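Local structure of probable oxidoreductase protein (Rhizobium etli, 4FB5) at residues K125-A130 / R372-V377; E184-D189 / Y195-L200; E250-A255 / Q382-R387; V257-D262 / A267-N272. The protein is probably an oxidoreductase of the GFO/IDH/MocA family that would bind a nicotinamide dinucleotide on its Rossmann fold. One frame throughout, in Å; residues are numbered along the deposited sequence.

Interaction 1: K125-A130 / R372-V377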
loop_
_atom_site.group_PDB
_atom_site.type_symbol
_atom_site.label_atom_id
_atom_site.label_comp_id
_atom_site.label_asym_id
_atom_site.label_seq_id
_atom_site.Cartn_x
_atom_site.Cartn_y
_atom_site.Cartn_z
ATOM N N LYS A 125 4.712 26.059 18.246
ATOM C CA LYS A 125 4.873 25.192 19.376
ATOM C C LYS A 125 6.377 25.171 19.692
ATOM O O LYS A 125 7.182 25.429 18.808
ATOM C CB LYS A 125 4.296 23.827 19.023
ATOM C CG LYS A 125 5.285 22.688 18.891
ATOM C CD LYS A 125 5.978 22.549 17.547
ATOM C CE LYS A 125 6.867 21.329 17.624
ATOM N NZ LYS A 125 8.204 21.604 17.101
ATOM N N PRO A 126 6.762 24.959 20.965
ATOM C CA PRO A 126 5.910 24.823 22.117
ATOM C C PRO A 126 5.707 26.217 22.718
ATOM O O PRO A 126 6.013 27.235 22.061
ATOM C CB PRO A 126 6.762 23.947 23.061
ATOM C CG PRO A 126 7.996 23.542 22.274
ATOM C CD PRO A 126 8.148 24.742 21.389
HETATM N N MSE A 127 5.165 26.267 23.931
HETATM C CA MSE A 127 5.022 27.534 24.602
HETATM C C MSE A 127 6.328 27.894 25.248
HETATM O O MSE A 127 6.892 28.930 24.924
HETATM C CB MSE A 127 3.906 27.489 25.619
HETATM C CG MSE A 127 2.590 27.416 24.949
HETATM SE SE MSE A 127 1.177 27.039 26.184
HETATM C CE MSE A 127 0.728 28.891 26.501
ATOM N N ALA A 128 6.817 27.033 26.143
ATOM C CA ALA A 128 8.119 27.243 26.797
ATOM C C ALA A 128 8.636 25.894 27.282
ATOM O O ALA A 128 7.857 24.961 27.422
ATOM C CB ALA A 128 7.990 28.219 27.953
ATOM N N PRO A 129 9.955 25.770 27.500
ATOM C CA PRO A 129 10.473 24.447 27.910
ATOM C C PRO A 129 10.267 24.130 29.385
ATOM O O PRO A 129 10.499 22.992 29.813
ATOM C CB PRO A 129 11.974 24.527 27.581
ATOM C CG PRO A 129 12.260 25.984 27.383
ATOM C CD PRO A 129 11.007 26.655 26.967
ATOM N N ALA A 130 9.847 25.138 30.142
ATOM C CA ALA A 130 9.597 25.034 31.571
ATOM C C ALA A 130 8.168 25.471 31.856
ATOM O O ALA A 130 7.721 26.550 31.410
ATOM C CB ALA A 130 10.571 25.912 32.336
ATOM N N ARG A 372 -2.177 23.003 28.955
ATOM C CA ARG A 372 -2.646 21.735 29.488
ATOM C C ARG A 372 -1.897 20.564 28.786
ATOM O O ARG A 372 -1.479 19.623 29.455
ATOM C CB ARG A 372 -4.205 21.664 29.503
ATOM C CG ARG A 372 -4.802 20.351 30.027
ATOM C CD ARG A 372 -4.299 19.930 31.348
ATOM N NE ARG A 372 -4.926 18.684 31.782
ATOM C CZ ARG A 372 -4.408 17.456 31.627
ATOM N NH1 ARG A 372 -3.226 17.255 31.020
ATOM N NH2 ARG A 372 -5.071 16.410 32.099
ATOM N N ILE A 373 -1.708 20.671 27.469
ATOM C CA ILE A 373 -0.927 19.700 26.701
ATOM C C ILE A 373 0.519 19.599 27.212
ATOM O O ILE A 373 1.041 18.470 27.467
ATOM C CB ILE A 373 -0.962 19.990 25.193
ATOM C CG1 ILE A 373 -2.218 19.346 24.583
ATOM C CG2 ILE A 373 0.283 19.434 24.518
ATOM C CD1 ILE A 373 -2.742 20.010 23.309
ATOM N N GLU A 374 1.143 20.754 27.432
ATOM C CA GLU A 374 2.471 20.715 27.971
ATOM C C GLU A 374 2.512 20.175 29.365
ATOM O O GLU A 374 3.475 19.478 29.740
ATOM C CB GLU A 374 3.140 22.053 27.852
ATOM C CG GLU A 374 3.373 22.354 26.361
ATOM C CD GLU A 374 4.151 23.607 26.121
ATOM O OE1 GLU A 374 5.084 23.830 26.919
ATOM O OE2 GLU A 374 3.825 24.346 25.140
ATOM N N LYS A 375 1.471 20.415 30.140
ATOM C CA LYS A 375 1.387 19.719 31.425
ATOM C C LYS A 375 1.580 18.199 31.249
ATOM O O LYS A 375 2.419 17.575 31.936
ATOM C CB LYS A 375 0.057 20.015 32.126
ATOM C CG LYS A 375 0.120 19.771 33.617
ATOM C CD LYS A 375 -1.084 20.278 34.331
ATOM C CE LYS A 375 -1.016 19.715 35.752
ATOM N NZ LYS A 375 -2.355 19.185 36.183
ATOM N N SER A 376 0.846 17.602 30.301
ATOM C CA SER A 376 1.032 16.150 30.023
ATOM C C SER A 376 2.460 15.770 29.607
ATOM O O SER A 376 2.952 14.737 29.999
ATOM C CB SER A 376 0.008 15.662 29.020
ATOM O OG SER A 376 -1.203 16.425 29.121
ATOM N N VAL A 377 3.130 16.635 28.844
ATOM C CA VAL A 377 4.505 16.386 28.497
ATOM C C VAL A 377 5.381 16.272 29.738
ATOM O O VAL A 377 6.135 15.281 29.890
ATOM C CB VAL A 377 5.080 17.441 27.538
ATOM C CG1 VAL A 377 6.504 17.076 27.172
ATOM C CG2 VAL A 377 4.228 17.542 26.287
#
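Pro126 and Met127 sit in the loop after strand 120-123 of the Rossmann fold, where Glu374 reaches them from helix 367-385. The peptide bond between Lys125 and Pro126 is cis, and this Lys-Pro pair fits the Glu-Lys-Pro signature of the GFO/IDH/MocA family. Glu374 carries the contact alone on the helix side. Its CG is anti to the carbonyl carbon (chi1 -67°), and the chain runs extended beyond it. That sends the carboxylate out from the helix to the loop backbone. Met127 N donates to Glu374 OE2 over 2.6 Å, at an N-H...O angle of 159°, and the oxygen accepts with its syn lone pair. Pro126 CB comes within 3.6 Å of Glu374 OE2. Met127, a selenomethionine, also packs on Ala134 and Met137 of helix 131-143 and on Phe367 and Leu371 of helix 367-385. With an alanine at Glu374, the Met127 amide would probably lose its acceptor, and the loop one polar tie to the helix. The carboxylate is buried, and the N-H of Met127 pointing at OE2 would probably favour its charged form.

Interaction 2: E184-D189 / Y195-L200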
loop_
_atom_site.group_PDB
_atom_site.type_symbol
_atom_site.label_atom_id
_atom_site.label_comp_id
_atom_site.label_asym_id
_atom_site.label_seq_id
_atom_site.Cartn_x
_atom_site.Cartn_y
_atom_site.Cartn_z
ATOM N N GLU A 184 10.354 10.580 12.663
ATOM C CA GLU A 184 11.197 11.136 11.628
ATOM C C GLU A 184 12.578 10.552 11.798
ATOM O O GLU A 184 12.783 9.753 12.667
ATOM C CB GLU A 184 11.186 12.668 11.646
ATOM C CG GLU A 184 9.777 13.259 11.644
ATOM C CD GLU A 184 9.685 14.745 11.238
ATOM O OE1 GLU A 184 10.725 15.332 10.847
ATOM O OE2 GLU A 184 8.553 15.326 11.301
ATOM N N ASP A 185 13.522 10.919 10.950
ATOM C CA ASP A 185 14.865 10.365 11.043
ATOM C C ASP A 185 15.969 11.401 10.995
ATOM O O ASP A 185 17.102 11.057 10.692
ATOM C CB ASP A 185 15.116 9.305 9.981
ATOM C CG ASP A 185 14.956 9.840 8.561
ATOM O OD1 ASP A 185 14.802 11.084 8.386
ATOM O OD2 ASP A 185 14.962 9.003 7.626
ATOM N N PHE A 186 15.645 12.657 11.319
ATOM C CA PHE A 186 16.665 13.693 11.300
ATOM C C PHE A 186 17.642 13.636 12.498
ATOM O O PHE A 186 18.629 14.362 12.503
ATOM C CB PHE A 186 16.062 15.108 11.110
ATOM C CG PHE A 186 15.294 15.615 12.283
ATOM C CD1 PHE A 186 15.942 16.199 13.348
ATOM C CD2 PHE A 186 13.902 15.553 12.310
ATOM C CE1 PHE A 186 15.222 16.683 14.508
ATOM C CE2 PHE A 186 13.176 16.070 13.426
ATOM C CZ PHE A 186 13.857 16.629 14.538
HETATM N N MSE A 187 17.389 12.775 13.486
HETATM C CA MSE A 187 18.441 12.472 14.471
HETATM C C MSE A 187 19.014 11.068 14.315
HETATM O O MSE A 187 19.769 10.615 15.185
HETATM C CB MSE A 187 17.954 12.657 15.898
HETATM C CG MSE A 187 17.352 14.023 16.107
HETATM SE SE MSE A 187 18.683 15.398 16.549
HETATM C CE MSE A 187 17.807 16.729 15.618
ATOM N N ALA A 188 18.673 10.374 13.243
ATOM C CA ALA A 188 19.073 8.984 13.138
ATOM C C ALA A 188 20.550 8.883 12.939
ATOM O O ALA A 188 21.173 7.979 13.448
ATOM C CB ALA A 188 18.373 8.307 12.002
ATOM N N ASP A 189 21.111 9.804 12.186
ATOM C CA ASP A 189 22.512 9.721 11.859
ATOM C C ASP A 189 23.329 10.201 13.061
ATOM O O ASP A 189 23.275 11.368 13.457
ATOM C CB ASP A 189 22.815 10.493 10.596
ATOM C CG ASP A 189 24.270 10.660 10.358
ATOM O OD1 ASP A 189 25.095 10.229 11.194
ATOM O OD2 ASP A 189 24.615 11.264 9.321
ATOM N N TYR A 195 23.741 19.892 18.463
ATOM C CA TYR A 195 23.211 21.246 18.608
ATOM C C TYR A 195 22.083 21.299 19.698
ATOM O O TYR A 195 21.931 20.338 20.510
ATOM C CB TYR A 195 22.782 21.818 17.262
ATOM C CG TYR A 195 21.693 21.038 16.579
ATOM C CD1 TYR A 195 20.407 21.560 16.451
ATOM C CD2 TYR A 195 21.939 19.742 16.057
ATOM C CE1 TYR A 195 19.390 20.831 15.800
ATOM C CE2 TYR A 195 20.943 19.019 15.447
ATOM C CZ TYR A 195 19.678 19.563 15.320
ATOM O OH TYR A 195 18.708 18.850 14.679
ATOM N N TRP A 196 21.315 22.402 19.726
ATOM C CA TRP A 196 20.423 22.606 20.855
ATOM C C TRP A 196 19.443 21.452 21.092
ATOM O O TRP A 196 18.953 21.285 22.218
ATOM C CB TRP A 196 19.699 23.934 20.767
ATOM C CG TRP A 196 18.767 24.004 19.659
ATOM C CD1 TRP A 196 19.046 24.395 18.374
ATOM C CD2 TRP A 196 17.379 23.666 19.693
ATOM N NE1 TRP A 196 17.912 24.319 17.610
ATOM C CE2 TRP A 196 16.870 23.876 18.389
ATOM C CE3 TRP A 196 16.506 23.195 20.706
ATOM C CZ2 TRP A 196 15.527 23.637 18.057
ATOM C CZ3 TRP A 196 15.148 22.944 20.377
ATOM C CH2 TRP A 196 14.682 23.175 19.062
ATOM N N LYS A 197 19.173 20.654 20.062
ATOM C CA LYS A 197 18.162 19.608 20.203
ATOM C C LYS A 197 18.614 18.453 21.043
ATOM O O LYS A 197 17.874 17.492 21.182
ATOM C CB LYS A 197 17.653 19.094 18.857
ATOM C CG LYS A 197 16.569 20.007 18.354
ATOM C CD LYS A 197 15.930 19.575 17.072
ATOM C CE LYS A 197 14.655 20.406 16.875
ATOM N NZ LYS A 197 14.006 20.167 15.556
ATOM N N SER A 198 19.814 18.562 21.606
ATOM C CA SER A 198 20.372 17.568 22.508
ATOM C C SER A 198 20.676 18.125 23.894
ATOM O O SER A 198 21.320 17.462 24.698
ATOM C CB SER A 198 21.633 16.959 21.930
ATOM O OG SER A 198 21.306 16.023 20.937
ATOM N N GLU A 199 20.211 19.331 24.174
ATOM C CA GLU A 199 20.418 19.960 25.464
ATOM C C GLU A 199 19.145 19.873 26.274
ATOM O O GLU A 199 18.141 20.387 25.854
ATOM C CB GLU A 199 20.785 21.427 25.270
ATOM C CG GLU A 199 22.208 21.627 24.843
ATOM C CD GLU A 199 22.639 23.119 24.910
ATOM O OE1 GLU A 199 22.375 23.865 23.908
ATOM O OE2 GLU A 199 23.244 23.532 25.963
ATOM N N LEU A 200 19.209 19.247 27.445
ATOM C CA LEU A 200 18.069 19.048 28.305
ATOM C C LEU A 200 17.419 20.364 28.623
ATOM O O LEU A 200 16.186 20.467 28.656
ATOM C CB LEU A 200 18.484 18.353 29.602
ATOM C CG LEU A 200 17.359 17.987 30.588
ATOM C CD1 LEU A 200 16.352 17.010 30.029
ATOM C CD2 LEU A 200 17.911 17.386 31.815
#
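Phe186 and Met187 face Tyr195 and Lys197 across one long loop, the excursion between strand 175-183 and helix 206-221 in the C-terminal domain. Lys197 lies in a short 3-10 turn. Its chain is extended beyond CG and crosses the Phe186 side chain at about a right angle. Lys197 CD comes within 3.9 Å of Phe186 CE1, so the ring packs against the methylene chain. Lys197 NZ ends 3.7 Å from Phe186 CZ, oblique to the ring. The charge of that amino group is taken up by a salt bridge to Asp209 on helix 206-221. Phe186 has its CG between the backbone N and the carbonyl carbon (chi1 70°), which turns the ring toward the lysine. Glu184 OE1 lies at the edge of that ring, in its plane. An alanine at Phe186 would probably open a gap beside the Lys197 chain, leaving its amino end held by Asp209 without the ring against it.

Met187, a selenomethionine, and Tyr195 come from opposite directions. They form a Met-aromatic contact, with Met187 SE 5.3 Å from the centroid of the Tyr195 ring and 56° off the ring normal. The approach is therefore oblique. The placing of Met187 CE against the hydroxyl is doubtful in the model. Within the turn, Lys197 CG lies over one face of the neighbouring Trp196 ring, 3.6 Å above its plane and offset toward the rim.

Interaction 3: E250-A255 / Q382-R387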
loop_
_atom_site.group_PDB
_atom_site.type_symbol
_atom_site.label_atom_id
_atom_site.label_comp_id
_atom_site.label_asym_id
_atom_site.label_seq_id
_atom_site.Cartn_x
_atom_site.Cartn_y
_atom_site.Cartn_z
ATOM N N GLU A 250 21.993 14.675 26.306
ATOM C CA GLU A 250 21.398 15.008 27.612
ATOM C C GLU A 250 19.919 14.596 27.724
ATOM O O GLU A 250 19.329 14.510 28.835
ATOM C CB GLU A 250 21.516 16.518 27.817
ATOM C CG GLU A 250 22.936 16.945 28.107
ATOM C CD GLU A 250 23.108 18.462 28.276
ATOM O OE1 GLU A 250 22.133 19.200 28.541
ATOM O OE2 GLU A 250 24.258 18.930 28.139
ATOM N N ASN A 251 19.403 14.291 26.539
ATOM C CA ASN A 251 18.053 14.280 26.072
ATOM C C ASN A 251 17.759 12.885 25.626
ATOM O O ASN A 251 18.672 12.025 25.504
ATOM C CB ASN A 251 18.092 15.027 24.725
ATOM C CG ASN A 251 17.293 16.226 24.732
ATOM O OD1 ASN A 251 16.669 16.504 25.716
ATOM N ND2 ASN A 251 17.282 16.965 23.664
ATOM N N HIS A 252 16.517 12.715 25.206
ATOM C CA HIS A 252 16.031 11.438 24.735
ATOM C C HIS A 252 15.375 11.590 23.356
ATOM O O HIS A 252 14.504 12.430 23.153
ATOM C CB HIS A 252 15.072 10.859 25.766
ATOM C CG HIS A 252 15.765 10.366 26.987
ATOM N ND1 HIS A 252 15.931 11.148 28.115
ATOM C CD2 HIS A 252 16.400 9.187 27.239
ATOM C CE1 HIS A 252 16.604 10.456 29.022
ATOM N NE2 HIS A 252 16.916 9.271 28.514
ATOM N N ASP A 253 15.812 10.803 22.394
ATOM C CA ASP A 253 15.282 10.928 21.047
ATOM C C ASP A 253 14.070 10.036 20.803
ATOM O O ASP A 253 13.502 10.035 19.727
ATOM C CB ASP A 253 16.381 10.684 20.032
ATOM C CG ASP A 253 17.242 11.913 19.847
ATOM O OD1 ASP A 253 16.695 12.979 19.456
ATOM O OD2 ASP A 253 18.459 11.854 20.108
ATOM N N ALA A 254 13.640 9.318 21.823
ATOM C CA ALA A 254 12.519 8.397 21.674
ATOM C C ALA A 254 11.764 8.206 23.002
ATOM O O ALA A 254 12.371 8.124 24.085
ATOM C CB ALA A 254 13.007 7.025 21.110
ATOM N N ALA A 255 10.453 8.097 22.890
ATOM C CA ALA A 255 9.560 7.999 24.022
ATOM C C ALA A 255 8.330 7.167 23.668
ATOM O O ALA A 255 7.689 7.323 22.627
ATOM C CB ALA A 255 9.142 9.371 24.488
ATOM N N GLN A 382 8.586 13.159 33.922
ATOM C CA GLN A 382 8.665 12.832 35.314
ATOM C C GLN A 382 8.386 11.353 35.378
ATOM O O GLN A 382 9.154 10.549 35.964
ATOM C CB GLN A 382 7.628 13.623 36.107
ATOM C CG GLN A 382 7.669 13.265 37.563
ATOM C CD GLN A 382 6.670 14.044 38.438
ATOM O OE1 GLN A 382 5.634 14.547 37.965
ATOM N NE2 GLN A 382 6.967 14.086 39.750
ATOM N N SER A 383 7.304 10.984 34.710
ATOM C CA SER A 383 6.918 9.623 34.671
ATOM C C SER A 383 8.079 8.677 34.439
ATOM O O SER A 383 8.015 7.532 34.891
ATOM C CB SER A 383 5.852 9.459 33.616
ATOM O OG SER A 383 5.586 8.097 33.412
ATOM N N PHE A 384 9.137 9.117 33.751
ATOM C CA PHE A 384 10.207 8.201 33.321
ATOM C C PHE A 384 11.301 8.195 34.323
ATOM O O PHE A 384 11.896 7.158 34.655
ATOM C CB PHE A 384 10.807 8.637 31.969
ATOM C CG PHE A 384 12.104 7.939 31.618
ATOM C CD1 PHE A 384 12.115 6.603 31.279
ATOM C CD2 PHE A 384 13.308 8.615 31.660
ATOM C CE1 PHE A 384 13.314 5.940 30.956
ATOM C CE2 PHE A 384 14.510 7.961 31.359
ATOM C CZ PHE A 384 14.516 6.623 31.015
ATOM N N HIS A 385 11.617 9.391 34.779
ATOM C CA HIS A 385 12.650 9.541 35.801
ATOM C C HIS A 385 12.254 8.925 37.155
ATOM O O HIS A 385 13.079 8.276 37.819
ATOM C CB HIS A 385 13.064 10.998 35.877
ATOM C CG HIS A 385 13.874 11.407 34.690
ATOM N ND1 HIS A 385 15.084 10.807 34.375
ATOM C CD2 HIS A 385 13.633 12.317 33.714
ATOM C CE1 HIS A 385 15.556 11.344 33.262
ATOM N NE2 HIS A 385 14.694 12.261 32.839
ATOM N N GLU A 386 10.973 9.055 37.511
ATOM C CA GLU A 386 10.449 8.425 38.732
ATOM C C GLU A 386 9.992 6.975 38.528
ATOM O O GLU A 386 9.518 6.358 39.464
ATOM C CB GLU A 386 9.342 9.284 39.354
ATOM C CG GLU A 386 9.886 10.521 40.054
ATOM C CD GLU A 386 8.816 11.552 40.329
ATOM O OE1 GLU A 386 7.629 11.154 40.556
ATOM O OE2 GLU A 386 9.151 12.772 40.304
ATOM N N ARG A 387 10.112 6.456 37.299
ATOM C CA ARG A 387 9.762 5.093 36.986
ATOM C C ARG A 387 8.404 4.625 37.511
ATOM O O ARG A 387 8.258 3.491 37.968
ATOM C CB ARG A 387 10.887 4.167 37.433
ATOM C CG ARG A 387 11.896 3.982 36.321
ATOM C CD ARG A 387 13.098 3.107 36.702
ATOM N NE ARG A 387 12.744 1.717 37.033
ATOM C CZ ARG A 387 12.673 0.694 36.169
ATOM N NH1 ARG A 387 12.899 0.862 34.860
ATOM N NH2 ARG A 387 12.367 -0.523 36.620
#
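Gln382 NE2 donates to Glu386 OE2 over 2.6 Å, linking residues one helical turn apart at the end of helix 367-385. The same turn presents Phe384 and His385 to His252. The bond is nearly straight, at 166°, and meets the carboxylate on its syn side. Glu386 OE1 has a second partner in Arg388, through a salt bridge. Arg387 then leaves the helical conformation with positive phi, and its guanidinium pairs with Glu391 of the second subunit.

The contact proper is an edge-to-face, or T-shaped, aromatic pair. Phe384 turns an edge toward the face of His252. The two rings stand 5.3 Å apart between centroids, with their planes at 69°. The side chains come from opposite directions, His252 from the loop that leads into strand 254-261. Phe384 CE2 does the touching, 3.9 Å from His252 NE2. Phe384 has its CG anti to the backbone N (chi1 167°), which carries the ring off the helix toward the histidine. Phe384 also packs on Asp231 of strand 225-233, and His252 on Lys234. This small contact lies at the surface and joins the last turn of the helix to the loop leading into a strand of the large mixed sheet.

Phe384 CD2 sits over the centre of the His385 ring, 3.8 Å above its plane, and His385 CE1 lies 4.5 Å from His252 CE1.

Interaction 4: V257-D262 / A267-N272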
loop_
_atom_site.group_PDB
_atom_site.type_symbol
_atom_site.label_atom_id
_atom_site.label_comp_id
_atom_site.label_asym_id
_atom_site.label_seq_id
_atom_site.Cartn_x
_atom_site.Cartn_y
_atom_site.Cartn_z
ATOM N N VAL A 257 4.800 5.824 25.514
ATOM C CA VAL A 257 4.000 6.231 26.630
ATOM C C VAL A 257 2.726 5.437 26.567
ATOM O O VAL A 257 2.075 5.412 25.521
ATOM C CB VAL A 257 3.656 7.706 26.494
ATOM C CG1 VAL A 257 2.883 8.211 27.710
ATOM C CG2 VAL A 257 4.918 8.526 26.255
ATOM N N LEU A 258 2.384 4.765 27.661
ATOM C CA LEU A 258 1.067 4.205 27.847
ATOM C C LEU A 258 0.218 5.301 28.448
ATOM O O LEU A 258 0.714 6.088 29.242
ATOM C CB LEU A 258 1.201 3.095 28.825
ATOM C CG LEU A 258 1.361 1.722 28.220
ATOM C CD1 LEU A 258 2.027 1.761 26.908
ATOM C CD2 LEU A 258 2.058 0.778 29.173
HETATM N N MSE A 259 -1.046 5.408 28.086
HETATM C CA MSE A 259 -1.836 6.476 28.683
HETATM C C MSE A 259 -3.297 6.115 28.923
HETATM O O MSE A 259 -3.733 5.008 28.648
HETATM C CB MSE A 259 -1.776 7.759 27.862
HETATM C CG MSE A 259 -0.551 7.901 27.010
HETATM SE SE MSE A 259 -0.537 9.534 25.877
HETATM C CE MSE A 259 -1.644 8.912 24.383
ATOM N N ARG A 260 -4.023 7.086 29.465
ATOM C CA ARG A 260 -5.463 7.040 29.617
ATOM C C ARG A 260 -5.951 8.433 29.302
ATOM O O ARG A 260 -5.462 9.394 29.856
ATOM C CB ARG A 260 -5.835 6.669 31.047
ATOM C CG ARG A 260 -5.487 5.243 31.411
ATOM C CD ARG A 260 -6.576 4.329 30.931
ATOM N NE ARG A 260 -6.244 2.917 31.017
ATOM C CZ ARG A 260 -7.058 1.953 30.606
ATOM N NH1 ARG A 260 -8.242 2.260 30.069
ATOM N NH2 ARG A 260 -6.690 0.686 30.728
ATOM N N LEU A 261 -6.874 8.567 28.379
ATOM C CA LEU A 261 -7.418 9.872 28.145
ATOM C C LEU A 261 -8.739 10.022 28.857
ATOM O O LEU A 261 -9.236 9.105 29.542
ATOM C CB LEU A 261 -7.664 10.106 26.670
ATOM C CG LEU A 261 -6.631 9.637 25.668
ATOM C CD1 LEU A 261 -7.286 9.410 24.308
ATOM C CD2 LEU A 261 -5.503 10.659 25.577
ATOM N N ASP A 262 -9.284 11.215 28.668
ATOM C CA ASP A 262 -10.667 11.547 28.930
ATOM C C ASP A 262 -11.553 10.382 28.566
ATOM O O ASP A 262 -11.455 9.833 27.442
ATOM C CB ASP A 262 -11.056 12.728 28.051
ATOM C CG ASP A 262 -11.567 13.905 28.853
ATOM O OD1 ASP A 262 -12.616 13.745 29.560
ATOM O OD2 ASP A 262 -10.909 14.988 28.763
ATOM N N ALA A 267 -4.620 4.463 25.517
ATOM C CA ALA A 267 -3.909 5.002 24.368
ATOM C C ALA A 267 -2.424 4.701 24.466
ATOM O O ALA A 267 -1.891 4.636 25.545
ATOM C CB ALA A 267 -4.185 6.499 24.227
ATOM N N VAL A 268 -1.781 4.413 23.350
ATOM C CA VAL A 268 -0.332 4.263 23.311
ATOM C C VAL A 268 0.184 5.355 22.423
ATOM O O VAL A 268 -0.394 5.588 21.369
ATOM C CB VAL A 268 0.101 2.925 22.751
ATOM C CG1 VAL A 268 1.604 2.764 22.842
ATOM C CG2 VAL A 268 -0.553 1.808 23.535
ATOM N N LEU A 269 1.229 6.037 22.877
ATOM C CA LEU A 269 1.956 7.074 22.111
ATOM C C LEU A 269 3.449 6.689 21.950
ATOM O O LEU A 269 4.107 6.242 22.881
ATOM C CB LEU A 269 1.844 8.428 22.778
ATOM C CG LEU A 269 2.236 9.677 21.991
ATOM C CD1 LEU A 269 1.335 10.809 22.432
ATOM C CD2 LEU A 269 3.724 10.076 22.096
HETATM N N MSE A 270 3.962 6.836 20.746
HETATM C CA MSE A 270 5.341 6.504 20.430
HETATM C C MSE A 270 5.813 7.690 19.625
HETATM O O MSE A 270 5.117 8.117 18.706
HETATM C CB MSE A 270 5.418 5.227 19.618
HETATM C CG MSE A 270 4.896 4.079 20.405
HETATM SE SE MSE A 270 4.246 2.490 19.436
HETATM C CE MSE A 270 2.351 3.001 19.100
ATOM N N ALA A 271 6.948 8.257 20.007
ATOM C CA ALA A 271 7.523 9.391 19.300
ATOM C C ALA A 271 8.975 9.030 19.149
ATOM O O ALA A 271 9.561 8.434 20.048
ATOM C CB ALA A 271 7.327 10.691 20.049
ATOM N N ASN A 272 9.521 9.270 17.965
ATOM C CA ASN A 272 10.893 8.845 17.682
ATOM C C ASN A 272 11.532 9.756 16.630
ATOM O O ASN A 272 10.976 9.942 15.538
ATOM C CB ASN A 272 10.901 7.389 17.287
ATOM C CG ASN A 272 12.292 6.814 17.112
ATOM O OD1 ASN A 272 13.280 7.526 16.952
ATOM N ND2 ASN A 272 12.365 5.475 17.132
#
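The flat groups that Val257, Met259, Ala267 and Leu269 bring together are backbone peptides, in the beta hairpin of strands 254-261 and 266-272. Val257 N approaches Leu269 O in its carbonyl plane. Met259 N reaches Ala267 O tilted 17° from the plane. Ala267 N instead stands above the carbonyl plane of Met259, 62° out of it, and this last bond is the longest, 3.3 Å from Ala267 N to Met259 O. Leu269 N returns a bond of 2.8 Å to Val257 O. Val257-Leu269 and Met259-Ala267 are thus hydrogen-bonded antiparallel pairs, with the non-hydrogen-bonded pair Leu258-Val268 between them.

The side chains of Val257, Met259, Ala267 and Leu269 share one face of the sheet, and helix 206-221 packs there through Pro214, Leu215 and Leu218. Leu258 and Val268 take the other face, with Leu258 CD1 4.2 Å from Val268 CG1, and a second subunit covers them with its own Leu258 and Asn256. Met259, a selenomethionine, bends at chi3 (-82°), which brings its methyl to the side chains of the neighbouring strand. Met259 CE ends 3.5 Å from Ala267 CB and 3.9 Å from Leu269 CB.

In the fold
From the N terminus, the chain first passes the loop 125-130 of the Rossmann fold, which helix 367-385 meets much later to close interaction 1. Within that wide loop, interaction 2 closes a short excursion beyond strand 175-183, and interaction 4 closes the hairpin 257-262 / 267-272. Interaction 3 opens after interaction 2, encloses interaction 4, and crosses interaction 1, since its second segment comes later on the same helix. Helix 367-385 thus ties the Rossmann loop to the approach of strand 254-261. Neighbouring contacts join directly: Leu200 N of interaction 2 probably bonds Glu250 of interaction 3, and Ala271 N of interaction 4 probably bonds Ala255 O of interaction 3.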